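Local coordinates for protein halogenase (Chondromyces crocatus, PDB 3E1T) that probably chlorinates a precursor of the myxobacterial natural product chondrochloren, using bound flavin-adenine dinucleotide as its cofactor, at residues F187-L192 against G233-R238; D217-Y222 against Y375-R380. All blocks are in the same frame, centred on the assembly; numbering follows the deposited sequence.

Contact 1 of 2, residues F187-L192 against G233-R238; sequences FQNVAL and GAVVSR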
loop_
_atom_site.group_PDB
_atom_site.type_symbol
_atom_site.label_atom_id
_atom_site.label_comp_id
_atom_site.label_asym_id
_atom_site.label_seq_id
_atom_site.Cartn_x
_atom_site.Cartn_y
_atom_site.Cartn_z
ATOM N N PHE A 187 -3.179 13.000 -4.890
ATOM C CA PHE A 187 -2.046 12.136 -5.189
ATOM C C PHE A 187 -1.993 11.790 -6.678
ATOM O O PHE A 187 -1.917 10.624 -7.060
ATOM C CB PHE A 187 -2.096 10.874 -4.311
ATOM C CG PHE A 187 -2.079 11.170 -2.828
ATOM C CD1 PHE A 187 -0.895 11.525 -2.190
ATOM C CD2 PHE A 187 -3.246 11.128 -2.090
ATOM C CE1 PHE A 187 -0.876 11.817 -0.830
ATOM C CE2 PHE A 187 -3.240 11.401 -0.727
ATOM C CZ PHE A 187 -2.033 11.734 -0.096
ATOM N N GLN A 188 -2.011 12.828 -7.508
ATOM C CA GLN A 188 -1.996 12.685 -8.958
ATOM C C GLN A 188 -0.545 12.637 -9.420
ATOM O O GLN A 188 -0.036 13.573 -10.054
ATOM C CB GLN A 188 -2.740 13.862 -9.588
ATOM C CG GLN A 188 -3.284 13.609 -10.983
ATOM C CD GLN A 188 -4.303 14.664 -11.389
ATOM O OE1 GLN A 188 -5.358 14.799 -10.759
ATOM N NE2 GLN A 188 -3.981 15.436 -12.426
ATOM N N ASN A 189 0.115 11.533 -9.074
ATOM C CA ASN A 189 1.548 11.384 -9.236
ATOM C C ASN A 189 1.852 10.162 -10.092
ATOM O O ASN A 189 1.008 9.268 -10.231
ATOM C CB ASN A 189 2.232 11.199 -7.873
ATOM C CG ASN A 189 1.787 12.209 -6.822
ATOM O OD1 ASN A 189 1.790 11.904 -5.621
ATOM N ND2 ASN A 189 1.433 13.416 -7.254
ATOM N N VAL A 190 3.051 10.142 -10.670
ATOM C CA VAL A 190 3.571 8.977 -11.355
ATOM C C VAL A 190 4.917 8.608 -10.734
ATOM O O VAL A 190 5.731 9.488 -10.431
ATOM C CB VAL A 190 3.724 9.215 -12.876
ATOM C CG1 VAL A 190 2.377 9.545 -13.493
ATOM C CG2 VAL A 190 4.701 10.341 -13.139
ATOM N N ALA A 191 5.129 7.319 -10.496
ATOM C CA ALA A 191 6.429 6.843 -10.012
ATOM C C ALA A 191 7.227 6.243 -11.168
ATOM O O ALA A 191 6.681 5.534 -12.015
ATOM C CB ALA A 191 6.261 5.839 -8.910
ATOM N N LEU A 192 8.517 6.550 -11.196
ATOM C CA LEU A 192 9.433 6.050 -12.216
ATOM C C LEU A 192 10.589 5.432 -11.459
ATOM O O LEU A 192 11.262 6.134 -10.711
ATOM C CB LEU A 192 9.928 7.212 -13.075
ATOM C CG LEU A 192 10.877 6.901 -14.234
ATOM C CD1 LEU A 192 10.186 6.038 -15.296
ATOM C CD2 LEU A 192 11.349 8.197 -14.847
ATOM N N GLY A 233 13.328 5.167 -6.805
ATOM C CA GLY A 233 12.185 5.656 -7.560
ATOM C C GLY A 233 11.936 7.127 -7.367
ATOM O O GLY A 233 12.074 7.641 -6.251
ATOM N N ALA A 234 11.593 7.796 -8.464
ATOM C CA ALA A 234 11.174 9.196 -8.445
ATOM C C ALA A 234 9.651 9.251 -8.561
ATOM O O ALA A 234 9.058 8.611 -9.447
ATOM C CB ALA A 234 11.818 9.951 -9.578
ATOM N N VAL A 235 9.031 9.960 -7.621
ATOM C CA VAL A 235 7.589 10.181 -7.615
ATOM C C VAL A 235 7.417 11.648 -8.041
ATOM O O VAL A 235 7.794 12.564 -7.303
ATOM C CB VAL A 235 6.968 9.925 -6.218
ATOM C CG1 VAL A 235 5.486 10.267 -6.200
ATOM C CG2 VAL A 235 7.199 8.452 -5.761
ATOM N N VAL A 236 6.888 11.847 -9.250
ATOM C CA VAL A 236 6.749 13.177 -9.853
ATOM C C VAL A 236 5.283 13.420 -10.283
ATOM O O VAL A 236 4.425 12.573 -10.047
ATOM C CB VAL A 236 7.771 13.364 -11.026
ATOM C CG1 VAL A 236 9.229 13.240 -10.513
ATOM C CG2 VAL A 236 7.541 12.355 -12.144
ATOM N N SER A 237 4.993 14.578 -10.877
ATOM C CA SER A 237 3.640 14.895 -11.319
ATOM C C SER A 237 3.212 14.033 -12.503
ATOM O O SER A 237 4.013 13.730 -13.390
ATOM C CB SER A 237 3.515 16.377 -11.692
ATOM O OG SER A 237 3.933 16.586 -13.037
ATOM N N ARG A 238 1.933 13.663 -12.511
ATOM C CA ARG A 238 1.309 12.993 -13.650
ATOM C C ARG A 238 1.570 13.740 -14.964
ATOM O O ARG A 238 1.751 13.121 -16.009
ATOM C CB ARG A 238 -0.202 12.841 -13.420
ATOM C CG ARG A 238 -0.862 11.850 -14.373
ATOM C CD ARG A 238 -2.396 11.815 -14.261
ATOM N NE ARG A 238 -2.921 10.629 -14.942
ATOM C CZ ARG A 238 -3.175 10.558 -16.248
ATOM N NH1 ARG A 238 -2.976 11.612 -17.030
ATOM N NH2 ARG A 238 -3.633 9.432 -16.776
#
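Val190 and Val236 face each other as a hydrogen-bonded pair of two antiparallel strands, 189-197 and 229-237. Val190 N gives to Val236 O at 2.9 Å, and Val236 N returns a bond to Val190 O, nearly straight at 168°. Leu192 and Ala234 form the next such pair, with Leu192 N 2.8 Å from Ala234 O. Past the end of the pairing, Arg238 N still reaches Gln188 O at 3.1 Å. The CA hydrogens of Val235 and Ala191 add CA-H...O contacts to Val190 O and Ala234 O.

Apolar contacts lie on both faces. On the Val190 face, Val190 CG2 meets Val236 CG2 at 3.6 Å. Val190 CG1 rests 3.6 Å from Arg238 CA. On the other face, Val235 splits its branches: CG1 lies 3.8 Å from Asn189 CB, and CG2 turns to Ala191 CB at 4.2 Å. Ala191, on strand 189-197, also touches the FAD. Beyond the paired residues, Gln188 CG touches the extended Arg238 chain at CD, 3.8 Å away.

The polar ends turn elsewhere. Gln188 NE2 hydrogen-bonds to Glu239 OE2, and the Arg238 guanidinium makes a salt bridge with Asp285. Ser237 OG N-caps the following helix at Ala240 N. The pairing thus rests on backbone bonds with small apolar groups on both faces, while the charged end of Arg238 is paired outside the contact.

Contact 2 of 2, residues D217-Y222 against Y375-R380; sequences DGWFWY and YFWSAR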
loop_
_atom_site.group_PDB
_atom_site.type_symbol
_atom_site.label_atom_id
_atom_site.label_comp_id
_atom_site.label_asym_id
_atom_site.label_seq_id
_atom_site.Cartn_x
_atom_site.Cartn_y
_atom_site.Cartn_z
ATOM N N ASP A 217 10.971 18.689 -8.343
ATOM C CA ASP A 217 9.899 18.110 -9.170
ATOM C C ASP A 217 9.175 16.922 -8.507
ATOM O O ASP A 217 8.363 16.242 -9.148
ATOM C CB ASP A 217 10.444 17.713 -10.549
ATOM C CG ASP A 217 10.615 18.909 -11.491
ATOM O OD1 ASP A 217 10.295 20.049 -11.107
ATOM O OD2 ASP A 217 11.047 18.698 -12.635
ATOM N N GLY A 218 9.451 16.682 -7.232
ATOM C CA GLY A 218 8.828 15.559 -6.522
ATOM C C GLY A 218 9.718 15.010 -5.446
ATOM O O GLY A 218 10.368 15.770 -4.732
ATOM N N TRP A 219 9.753 13.689 -5.321
ATOM C CA TRP A 219 10.584 13.061 -4.303
ATOM C C TRP A 219 11.063 11.680 -4.714
ATOM O O TRP A 219 10.470 11.042 -5.580
ATOM C CB TRP A 219 9.879 13.022 -2.928
ATOM C CG TRP A 219 8.618 12.189 -2.879
ATOM C CD1 TRP A 219 7.365 12.581 -3.248
ATOM C CD2 TRP A 219 8.492 10.838 -2.405
ATOM N NE1 TRP A 219 6.466 11.554 -3.046
ATOM C CE2 TRP A 219 7.131 10.474 -2.537
ATOM C CE3 TRP A 219 9.398 9.897 -1.907
ATOM C CZ2 TRP A 219 6.655 9.205 -2.188
ATOM C CZ3 TRP A 219 8.925 8.635 -1.549
ATOM C CH2 TRP A 219 7.562 8.301 -1.692
ATOM N N PHE A 220 12.151 11.239 -4.088
ATOM C CA PHE A 220 12.756 9.941 -4.356
ATOM C C PHE A 220 12.579 9.009 -3.170
ATOM O O PHE A 220 12.607 9.451 -2.016
ATOM C CB PHE A 220 14.261 10.105 -4.595
ATOM C CG PHE A 220 14.646 10.281 -6.024
ATOM C CD1 PHE A 220 14.826 9.173 -6.847
ATOM C CD2 PHE A 220 14.875 11.551 -6.539
ATOM C CE1 PHE A 220 15.198 9.326 -8.182
ATOM C CE2 PHE A 220 15.246 11.730 -7.866
ATOM C CZ PHE A 220 15.420 10.617 -8.695
ATOM N N TRP A 221 12.395 7.723 -3.443
ATOM C CA TRP A 221 12.675 6.703 -2.436
ATOM C C TRP A 221 13.982 5.997 -2.769
ATOM O O TRP A 221 14.400 5.957 -3.934
ATOM C CB TRP A 221 11.524 5.702 -2.266
ATOM C CG TRP A 221 11.419 4.630 -3.335
ATOM C CD1 TRP A 221 12.194 3.510 -3.457
ATOM C CD2 TRP A 221 10.446 4.559 -4.394
ATOM N NE1 TRP A 221 11.790 2.760 -4.544
ATOM C CE2 TRP A 221 10.711 3.375 -5.127
ATOM C CE3 TRP A 221 9.392 5.391 -4.806
ATOM C CZ2 TRP A 221 9.954 2.997 -6.241
ATOM C CZ3 TRP A 221 8.627 5.008 -5.908
ATOM C CH2 TRP A 221 8.922 3.821 -6.622
ATOM N N TYR A 222 14.614 5.440 -1.738
ATOM C CA TYR A 222 15.937 4.806 -1.836
ATOM C C TYR A 222 15.929 3.687 -0.808
ATOM O O TYR A 222 16.103 3.929 0.381
ATOM C CB TYR A 222 17.045 5.815 -1.510
ATOM C CG TYR A 222 18.477 5.327 -1.742
ATOM C CD1 TYR A 222 19.111 5.544 -2.962
ATOM C CD2 TYR A 222 19.202 4.685 -0.732
ATOM C CE1 TYR A 222 20.425 5.120 -3.186
ATOM C CE2 TYR A 222 20.546 4.254 -0.946
ATOM C CZ TYR A 222 21.137 4.476 -2.177
ATOM O OH TYR A 222 22.442 4.077 -2.432
ATOM N N TYR A 375 6.550 23.770 -8.678
ATOM C CA TYR A 375 5.174 23.580 -9.113
ATOM C C TYR A 375 4.556 22.351 -8.424
ATOM O O TYR A 375 3.435 22.433 -7.943
ATOM C CB TYR A 375 5.049 23.519 -10.646
ATOM C CG TYR A 375 3.726 22.955 -11.140
ATOM C CD1 TYR A 375 2.502 23.508 -10.746
ATOM C CD2 TYR A 375 3.704 21.848 -11.987
ATOM C CE1 TYR A 375 1.286 22.968 -11.184
ATOM C CE2 TYR A 375 2.506 21.310 -12.437
ATOM C CZ TYR A 375 1.298 21.872 -12.034
ATOM O OH TYR A 375 0.113 21.309 -12.498
ATOM N N PHE A 376 5.315 21.259 -8.342
ATOM C CA PHE A 376 4.859 19.999 -7.731
ATOM C C PHE A 376 4.399 20.212 -6.283
ATOM O O PHE A 376 3.266 19.884 -5.936
ATOM C CB PHE A 376 5.968 18.931 -7.836
ATOM C CG PHE A 376 5.619 17.587 -7.204
ATOM C CD1 PHE A 376 5.171 16.525 -7.995
ATOM C CD2 PHE A 376 5.765 17.379 -5.825
ATOM C CE1 PHE A 376 4.859 15.273 -7.411
ATOM C CE2 PHE A 376 5.444 16.126 -5.235
ATOM C CZ PHE A 376 5.001 15.084 -6.033
ATOM N N TRP A 377 5.264 20.779 -5.445
ATOM C CA TRP A 377 4.910 21.001 -4.038
ATOM C C TRP A 377 3.850 22.078 -3.820
ATOM O O TRP A 377 2.975 21.922 -2.960
ATOM C CB TRP A 377 6.163 21.237 -3.184
ATOM C CG TRP A 377 7.050 20.060 -3.231
ATOM C CD1 TRP A 377 8.181 19.908 -3.988
ATOM C CD2 TRP A 377 6.850 18.817 -2.548
ATOM N NE1 TRP A 377 8.705 18.656 -3.800
ATOM C CE2 TRP A 377 7.906 17.966 -2.921
ATOM C CE3 TRP A 377 5.887 18.348 -1.642
ATOM C CZ2 TRP A 377 8.039 16.666 -2.416
ATOM C CZ3 TRP A 377 6.018 17.055 -1.151
ATOM C CH2 TRP A 377 7.080 16.228 -1.547
ATOM N N SER A 378 3.892 23.152 -4.609
ATOM C CA SER A 378 2.883 24.217 -4.467
ATOM C C SER A 378 1.456 23.721 -4.754
ATOM O O SER A 378 0.498 24.221 -4.176
ATOM C CB SER A 378 3.207 25.413 -5.360
ATOM O OG SER A 378 3.001 25.077 -6.728
ATOM N N ALA A 379 1.329 22.735 -5.638
ATOM C CA ALA A 379 0.025 22.143 -5.958
ATOM C C ALA A 379 -0.398 21.022 -4.994
ATOM O O ALA A 379 -1.506 20.485 -5.110
ATOM C CB ALA A 379 0.024 21.632 -7.390
ATOM N N ARG A 380 0.487 20.646 -4.077
ATOM C CA ARG A 380 0.181 19.619 -3.083
ATOM C C ARG A 380 0.175 20.194 -1.668
ATOM O O ARG A 380 0.964 19.807 -0.793
ATOM C CB ARG A 380 1.104 18.413 -3.252
ATOM C CG ARG A 380 0.736 17.605 -4.505
ATOM C CD ARG A 380 1.935 16.914 -5.115
ATOM N NE ARG A 380 1.600 16.217 -6.367
ATOM C CZ ARG A 380 1.483 16.794 -7.558
ATOM N NH1 ARG A 380 1.671 18.100 -7.695
ATOM N NH2 ARG A 380 1.185 16.064 -8.630
HETATM O O HOH W 1 7.824 20.976 -10.042
#
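Phe376 lays its ring against the backbone of Gly218, where the short helix 375-378 packs on the start of strand 218-224 of the mixed beta sheet. This is a helix-on-sheet contact made mainly by aromatic rings. Gly218 CA forms a CH-pi contact, 3.6 Å from the centroid of the Phe376 ring and 11° off its normal. Phe376 CB points toward the strand, and with CG anti to the backbone N (chi1 179°) the side chain runs on to Gly218. The backbone angles of Gly218 by themselves call for glycine, and a CB there would also come close to the Phe376 ring. Arg380 folds back over the opposite face of this ring, with NE 3.5 Å above its plane.

The rings also pack on each other. The Trp219 and Trp377 side chains cross at about a right angle, with Trp377 CH2 4.0 Å from Trp219 CD1. Phe376 CZ comes to the edge of the Trp219 ring, 4.4 Å from Trp219 CD1. An alanine at Phe376 would probably leave Gly218 CA without its CH-pi partner, let the Arg380 guanidinium turn more freely and open a gap beside Trp219.

Polar links are fewer. Trp377 NE1 hydrogen-bonds to Phe215 O, and Trp219 NE1 to Tyr366 OH. A water bridges the segments, giving to Asp217 OD1 and accepting from Phe376 N; Asp217 OD2 makes a salt bridge with Arg258. Arg380 NH1 hydrogen-bonds to Phe376 O at 3.0 Å.

Contacts 1 and 2 share one mixed sheet, and their centres are about 8 Å apart. Strands 218-224 and 229-237 are consecutive in the chain and adjacent in the sheet. They are joined by probable backbone hydrogen bonds, Val235 N to Trp219 O at 2.7 Å and Trp221 N to Gly233 O at 2.8 Å. Arg380 of contact 2 also reaches contact 1, where its NH2 makes a weak hydrogen bond to Gln188 O. Contact 1 holds Ala191 of the FAD pocket, its side chain about 3 Å from the FAD. Strand 218-224 adds Trp221, which takes no part in the packing against 375-380 but touches the FAD. Trp219 stands farther back, its side chain about 7 Å from the cofactor.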